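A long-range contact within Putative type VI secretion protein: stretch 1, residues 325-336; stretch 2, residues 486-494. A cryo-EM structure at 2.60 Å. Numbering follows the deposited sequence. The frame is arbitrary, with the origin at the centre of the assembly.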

ATOM      1  N   GLN A 325      16.744 -12.222   7.252  1.00 54.12           N
ATOM      2  CA  GLN A 325      16.932 -12.685   5.886  1.00 54.12           C
ATOM      3  C   GLN A 325      15.798 -13.612   5.467  1.00 54.12           C
ATOM      4  O   GLN A 325      15.287 -14.405   6.261  1.00 54.12           O
ATOM      5  N   GLU A 326      15.408 -13.508   4.201  1.00 52.05           N
ATOM      6  CA  GLU A 326      14.319 -14.307   3.658  1.00 52.05           C
ATOM      7  C   GLU A 326      14.858 -15.669   3.246  1.00 52.05           C
ATOM      8  O   GLU A 326      15.543 -15.795   2.227  1.00 52.05           O
ATOM      9  N   ASN A 327      14.548 -16.682   4.045  1.00 53.22           N
ATOM     10  CA  ASN A 327      14.845 -18.070   3.730  1.00 53.22           C
ATOM     11  C   ASN A 327      13.524 -18.788   3.520  1.00 53.22           C
ATOM     12  O   ASN A 327      12.646 -18.741   4.387  1.00 53.22           O
ATOM     13  N   GLU A 328      13.386 -19.448   2.381  1.00 52.30           N
ATOM     14  CA  GLU A 328      12.137 -20.081   1.988  1.00 52.30           C
ATOM     15  C   GLU A 328      12.206 -21.568   2.300  1.00 52.30           C
ATOM     16  O   GLU A 328      12.954 -22.308   1.656  1.00 52.30           O
ATOM     17  N   SER A 329      11.430 -21.996   3.286  1.00 51.72           N
ATOM     18  CA  SER A 329      11.185 -23.407   3.562  1.00 51.72           C
ATOM     19  C   SER A 329       9.674 -23.568   3.497  1.00 51.72           C
ATOM     20  O   SER A 329       8.974 -23.315   4.482  1.00 51.72           O
ATOM     21  N   LEU A 330       9.169 -23.993   2.343  1.00 49.96           N
ATOM     22  CA  LEU A 330       7.761 -23.827   2.023  1.00 49.96           C
ATOM     23  C   LEU A 330       7.124 -25.154   1.653  1.00 49.96           C
ATOM     24  O   LEU A 330       7.711 -25.950   0.921  1.00 49.96           O
ATOM     25  N   PHE A 331       5.916 -25.382   2.152  1.00 49.77           N
ATOM     26  CA  PHE A 331       5.091 -26.473   1.657  1.00 49.77           C
ATOM     27  C   PHE A 331       4.431 -26.023   0.364  1.00 49.77           C
ATOM     28  O   PHE A 331       3.636 -25.080   0.363  1.00 49.77           O
ATOM     29  N   LEU A 332       4.764 -26.685  -0.736  1.00 49.72           N
ATOM     30  CA  LEU A 332       4.176 -26.368  -2.025  1.00 49.72           C
ATOM     31  C   LEU A 332       3.002 -27.271  -2.347  1.00 49.72           C
ATOM     32  O   LEU A 332       2.386 -27.125  -3.407  1.00 49.72           O
ATOM     33  N   SER A 333       2.685 -28.196  -1.452  1.00 51.44           N
ATOM     34  CA  SER A 333       1.459 -28.968  -1.477  1.00 51.44           C
ATOM     35  C   SER A 333       0.893 -28.974  -0.069  1.00 51.44           C
ATOM     36  O   SER A 333       1.628 -28.840   0.912  1.00 51.44           O
ATOM     37  N   CYS A 334      -0.414 -29.114   0.033  1.00 52.29           N
ATOM     38  CA  CYS A 334      -1.016 -29.231   1.349  1.00 52.29           C
ATOM     39  C   CYS A 334      -0.624 -30.578   1.943  1.00 52.29           C
ATOM     40  O   CYS A 334      -0.895 -31.619   1.334  1.00 52.29           O
ATOM     41  N   PRO A 335       0.032 -30.604   3.103  1.00 53.79           N
ATOM     42  CA  PRO A 335       0.479 -31.882   3.663  1.00 53.79           C
ATOM     43  C   PRO A 335      -0.700 -32.796   3.943  1.00 53.79           C
ATOM     44  O   PRO A 335      -1.713 -32.379   4.506  1.00 53.79           O
ATOM     45  N   GLU A 336      -0.563 -34.055   3.543  1.00 61.14           N
ATOM     46  CA  GLU A 336      -1.643 -35.021   3.670  1.00 61.14           C
ATOM     47  C   GLU A 336      -1.180 -36.183   4.531  1.00 61.14           C
ATOM     48  O   GLU A 336      -0.095 -36.727   4.310  1.00 61.14           O
ATOM     49  N   THR A 486      13.212 -13.494  -7.464  1.00 46.84           N
ATOM     50  CA  THR A 486      11.791 -13.533  -7.154  1.00 46.84           C
ATOM     51  C   THR A 486      11.529 -14.553  -6.056  1.00 46.84           C
ATOM     52  O   THR A 486      12.060 -15.665  -6.089  1.00 46.84           O
ATOM     53  N   HIS A 487      10.713 -14.164  -5.084  1.00 47.57           N
ATOM     54  CA  HIS A 487      10.380 -15.014  -3.954  1.00 47.57           C
ATOM     55  C   HIS A 487       9.133 -15.822  -4.274  1.00 47.57           C
ATOM     56  O   HIS A 487       8.234 -15.346  -4.969  1.00 47.57           O
ATOM     57  N   CYS A 488       9.091 -17.052  -3.775  1.00 50.12           N
ATOM     58  CA  CYS A 488       7.882 -17.862  -3.839  1.00 50.12           C
ATOM     59  C   CYS A 488       7.026 -17.490  -2.636  1.00 50.12           C
ATOM     60  O   CYS A 488       7.324 -17.884  -1.505  1.00 50.12           O
ATOM     61  N   SER A 489       5.964 -16.723  -2.879  1.00 46.97           N
ATOM     62  CA  SER A 489       5.133 -16.205  -1.804  1.00 46.97           C
ATOM     63  C   SER A 489       3.921 -17.074  -1.515  1.00 46.97           C
ATOM     64  O   SER A 489       3.358 -16.976  -0.421  1.00 46.97           O
ATOM     65  N   ALA A 490       3.516 -17.916  -2.459  1.00 46.21           N
ATOM     66  CA  ALA A 490       2.420 -18.846  -2.250  1.00 46.21           C
ATOM     67  C   ALA A 490       2.972 -20.160  -1.719  1.00 46.21           C
ATOM     68  O   ALA A 490       3.839 -20.775  -2.346  1.00 46.21           O
ATOM     69  N   ASN A 491       2.476 -20.581  -0.560  1.00 46.67           N
ATOM     70  CA  ASN A 491       2.928 -21.818   0.054  1.00 46.67           C
ATOM     71  C   ASN A 491       1.783 -22.407   0.856  1.00 46.67           C
ATOM     72  O   ASN A 491       0.739 -21.780   1.040  1.00 46.67           O
ATOM     73  N   TRP A 492       1.989 -23.626   1.337  1.00 46.76           N
ATOM     74  CA  TRP A 492       0.987 -24.317   2.134  1.00 46.76           C
ATOM     75  C   TRP A 492       1.433 -24.434   3.583  1.00 46.76           C
ATOM     76  O   TRP A 492       1.059 -25.374   4.284  1.00 46.76           O
ATOM     77  N   ASN A 493       2.234 -23.478   4.043  1.00 48.99           N
ATOM     78  CA  ASN A 493       2.604 -23.427   5.447  1.00 48.99           C
ATOM     79  C   ASN A 493       1.399 -23.013   6.273  1.00 48.99           C
ATOM     80  O   ASN A 493       0.667 -22.089   5.910  1.00 48.99           O
ATOM     81  N   ILE A 494       1.197 -23.690   7.389  1.00 52.53           N
ATOM     82  CA  ILE A 494       0.033 -23.459   8.230  1.00 52.53           C
ATOM     83  C   ILE A 494       0.425 -22.519   9.359  1.00 52.53           C
ATOM     84  O   ILE A 494       1.562 -22.547   9.850  1.00 52.53           O
TER

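Where a short strand meets a segment without regular structure, side chains often take over the work that a backbone ladder would do, and the packing of residues 325-336 against 486-494 illustrates this. Only one backbone-to-backbone hydrogen bond joins the two, from W492 N to F331 O, and at 2.4 Å it is modelled very short. Beside it, F331 CB and W492 CB lie 3.7 Å apart; F331 (chi1 m) starts toward the other stretch, but its ring leads away.

W492 loses the most surface to the contact. With chi1 m and chi2 near 99°, its indole lies along the turn after the strand, so that C334, chi1 t, sets its CB over one face, 3.9 Å from the centroid of the six-membered ring, while P335 CD reaches W492 CB at 4.5 Å.

In the strand, E328 (m, then t) extends its carboxylate to the backbone: OE2 accepts a weak hydrogen bond from C488 N at 2.5 Å. H487, chi1 m, turns its ring edge to E326, with CE1 3.6 Å from E326 CB. Between these polar and aromatic ends, C488 (t) points inward to two leucines, both m then t: its CB lies 3.7 Å from L330 CD1, and its SG 3.9 Å from L332 CD2. L332 sets out away, yet this rotamer brings its end back.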

ATOM      1  CB  GLN A 325      18.270 -13.407   5.771  1.00 54.12           C
ATOM      2  CG  GLN A 325      18.493 -14.159   4.484  1.00 54.12           C
ATOM      3  CD  GLN A 325      19.688 -15.078   4.569  1.00 54.12           C
ATOM      4  OE1 GLN A 325      19.678 -16.063   5.306  1.00 54.12           O
ATOM      5  NE2 GLN A 325      20.743 -14.741   3.843  1.00 54.12           N
ATOM      6  CB  GLU A 326      13.656 -13.598   2.483  1.00 52.05           C
ATOM      7  CG  GLU A 326      13.315 -12.155   2.768  1.00 52.05           C
ATOM      8  CD  GLU A 326      11.973 -12.019   3.448  1.00 52.05           C
ATOM      9  OE1 GLU A 326      11.313 -13.053   3.671  1.00 52.05           O
ATOM     10  OE2 GLU A 326      11.570 -10.881   3.754  1.00 52.05           O
ATOM     11  CB  ASN A 327      15.639 -18.739   4.849  1.00 53.22           C
ATOM     12  CG  ASN A 327      17.041 -18.203   4.964  1.00 53.22           C
ATOM     13  OD1 ASN A 327      17.728 -18.016   3.964  1.00 53.22           O
ATOM     14  ND2 ASN A 327      17.474 -17.944   6.188  1.00 53.22           N
ATOM     15  CB  GLU A 328      11.858 -19.857   0.503  1.00 52.30           C
ATOM     16  CG  GLU A 328      11.530 -18.420   0.155  1.00 52.30           C
ATOM     17  CD  GLU A 328      11.116 -18.254  -1.289  1.00 52.30           C
ATOM     18  OE1 GLU A 328      11.656 -18.977  -2.149  1.00 52.30           O
ATOM     19  OE2 GLU A 328      10.249 -17.401  -1.565  1.00 52.30           O
ATOM     20  CB  SER A 329      11.751 -23.814   4.917  1.00 51.72           C
ATOM     21  OG  SER A 329      13.120 -23.470   5.017  1.00 51.72           O
ATOM     22  CB  LEU A 330       7.577 -22.845   0.861  1.00 49.96           C
ATOM     23  CG  LEU A 330       8.395 -21.559   0.895  1.00 49.96           C
ATOM     24  CD1 LEU A 330       8.304 -20.855  -0.439  1.00 49.96           C
ATOM     25  CD2 LEU A 330       7.927 -20.649   2.014  1.00 49.96           C
ATOM     26  CB  PHE A 331       4.036 -26.875   2.683  1.00 49.77           C
ATOM     27  CG  PHE A 331       4.552 -27.763   3.770  1.00 49.77           C
ATOM     28  CD1 PHE A 331       5.359 -28.842   3.473  1.00 49.77           C
ATOM     29  CD2 PHE A 331       4.216 -27.532   5.089  1.00 49.77           C
ATOM     30  CE1 PHE A 331       5.832 -29.661   4.470  1.00 49.77           C
ATOM     31  CE2 PHE A 331       4.684 -28.354   6.088  1.00 49.77           C
ATOM     32  CZ  PHE A 331       5.494 -29.417   5.778  1.00 49.77           C
ATOM     33  CB  LEU A 332       5.236 -26.459  -3.122  1.00 49.72           C
ATOM     34  CG  LEU A 332       6.310 -25.372  -3.087  1.00 49.72           C
ATOM     35  CD1 LEU A 332       7.017 -25.282  -4.423  1.00 49.72           C
ATOM     36  CD2 LEU A 332       5.705 -24.034  -2.712  1.00 49.72           C
ATOM     37  CB  SER A 333       1.704 -30.400  -1.958  1.00 51.44           C
ATOM     38  OG  SER A 333       0.509 -31.158  -1.953  1.00 51.44           O
ATOM     39  CB  CYS A 334      -2.532 -29.097   1.266  1.00 52.29           C
ATOM     40  SG  CYS A 334      -3.400 -29.516   2.787  1.00 52.29           S
ATOM     41  CB  PRO A 335       1.193 -31.466   4.953  1.00 53.79           C
ATOM     42  CG  PRO A 335       1.575 -30.046   4.718  1.00 53.79           C
ATOM     43  CD  PRO A 335       0.424 -29.475   3.958  1.00 53.79           C
ATOM     44  CB  GLU A 336      -2.099 -35.516   2.299  1.00 61.14           C
ATOM     45  CG  GLU A 336      -3.317 -34.787   1.766  1.00 61.14           C
ATOM     46  CD  GLU A 336      -3.794 -35.344   0.444  1.00 61.14           C
ATOM     47  OE1 GLU A 336      -2.992 -36.006  -0.245  1.00 61.14           O
ATOM     48  OE2 GLU A 336      -4.970 -35.118   0.093  1.00 61.14           O
ATOM     49  CB  THR A 486      10.956 -13.855  -8.394  1.00 46.84           C
ATOM     50  OG1 THR A 486       9.624 -14.207  -7.998  1.00 46.84           O
ATOM     51  CG2 THR A 486      11.551 -14.988  -9.159  1.00 46.84           C
ATOM     52  CB  HIS A 487      10.139 -14.185  -2.693  1.00 47.57           C
ATOM     53  CG  HIS A 487      11.319 -13.375  -2.260  1.00 47.57           C
ATOM     54  ND1 HIS A 487      11.864 -13.472  -0.999  1.00 47.57           N
ATOM     55  CD2 HIS A 487      12.053 -12.446  -2.914  1.00 47.57           C
ATOM     56  CE1 HIS A 487      12.883 -12.639  -0.897  1.00 47.57           C
ATOM     57  NE2 HIS A 487      13.020 -12.006  -2.047  1.00 47.57           N
ATOM     58  CB  CYS A 488       8.221 -19.350  -3.851  1.00 50.12           C
ATOM     59  SG  CYS A 488       6.783 -20.436  -3.932  1.00 50.12           S
ATOM     60  CB  SER A 489       4.664 -14.784  -2.135  1.00 46.97           C
ATOM     61  OG  SER A 489       4.026 -14.741  -3.398  1.00 46.97           O
ATOM     62  CB  ALA A 490       1.649 -19.076  -3.549  1.00 46.21           C
ATOM     63  CB  ASN A 491       4.149 -21.601   0.953  1.00 46.67           C
ATOM     64  CG  ASN A 491       3.970 -20.452   1.915  1.00 46.67           C
ATOM     65  OD1 ASN A 491       3.254 -20.564   2.904  1.00 46.67           O
ATOM     66  ND2 ASN A 491       4.634 -19.340   1.638  1.00 46.67           N
ATOM     67  CB  TRP A 492       0.690 -25.692   1.543  1.00 46.76           C
ATOM     68  CG  TRP A 492      -0.243 -25.635   0.381  1.00 46.76           C
ATOM     69  CD1 TRP A 492       0.093 -25.660  -0.937  1.00 46.76           C
ATOM     70  CD2 TRP A 492      -1.668 -25.543   0.429  1.00 46.76           C
ATOM     71  NE1 TRP A 492      -1.032 -25.591  -1.715  1.00 46.76           N
ATOM     72  CE2 TRP A 492      -2.129 -25.517  -0.899  1.00 46.76           C
ATOM     73  CE3 TRP A 492      -2.600 -25.479   1.467  1.00 46.76           C
ATOM     74  CZ2 TRP A 492      -3.477 -25.430  -1.216  1.00 46.76           C
ATOM     75  CZ3 TRP A 492      -3.937 -25.396   1.149  1.00 46.76           C
ATOM     76  CH2 TRP A 492      -4.363 -25.372  -0.180  1.00 46.76           C
ATOM     77  CB  ASN A 493       3.747 -22.439   5.666  1.00 48.99           C
ATOM     78  CG  ASN A 493       5.056 -22.931   5.107  1.00 48.99           C
ATOM     79  OD1 ASN A 493       6.076 -22.255   5.201  1.00 48.99           O
ATOM     80  ND2 ASN A 493       5.040 -24.118   4.531  1.00 48.99           N
ATOM     81  CB  ILE A 494      -0.544 -24.784   8.765  1.00 52.53           C
ATOM     82  CG1 ILE A 494      -2.058 -24.680   8.930  1.00 52.53           C
ATOM     83  CG2 ILE A 494       0.092 -25.182  10.080  1.00 52.53           C
ATOM     84  CD1 ILE A 494      -2.720 -25.994   9.220  1.00 52.53           C
TER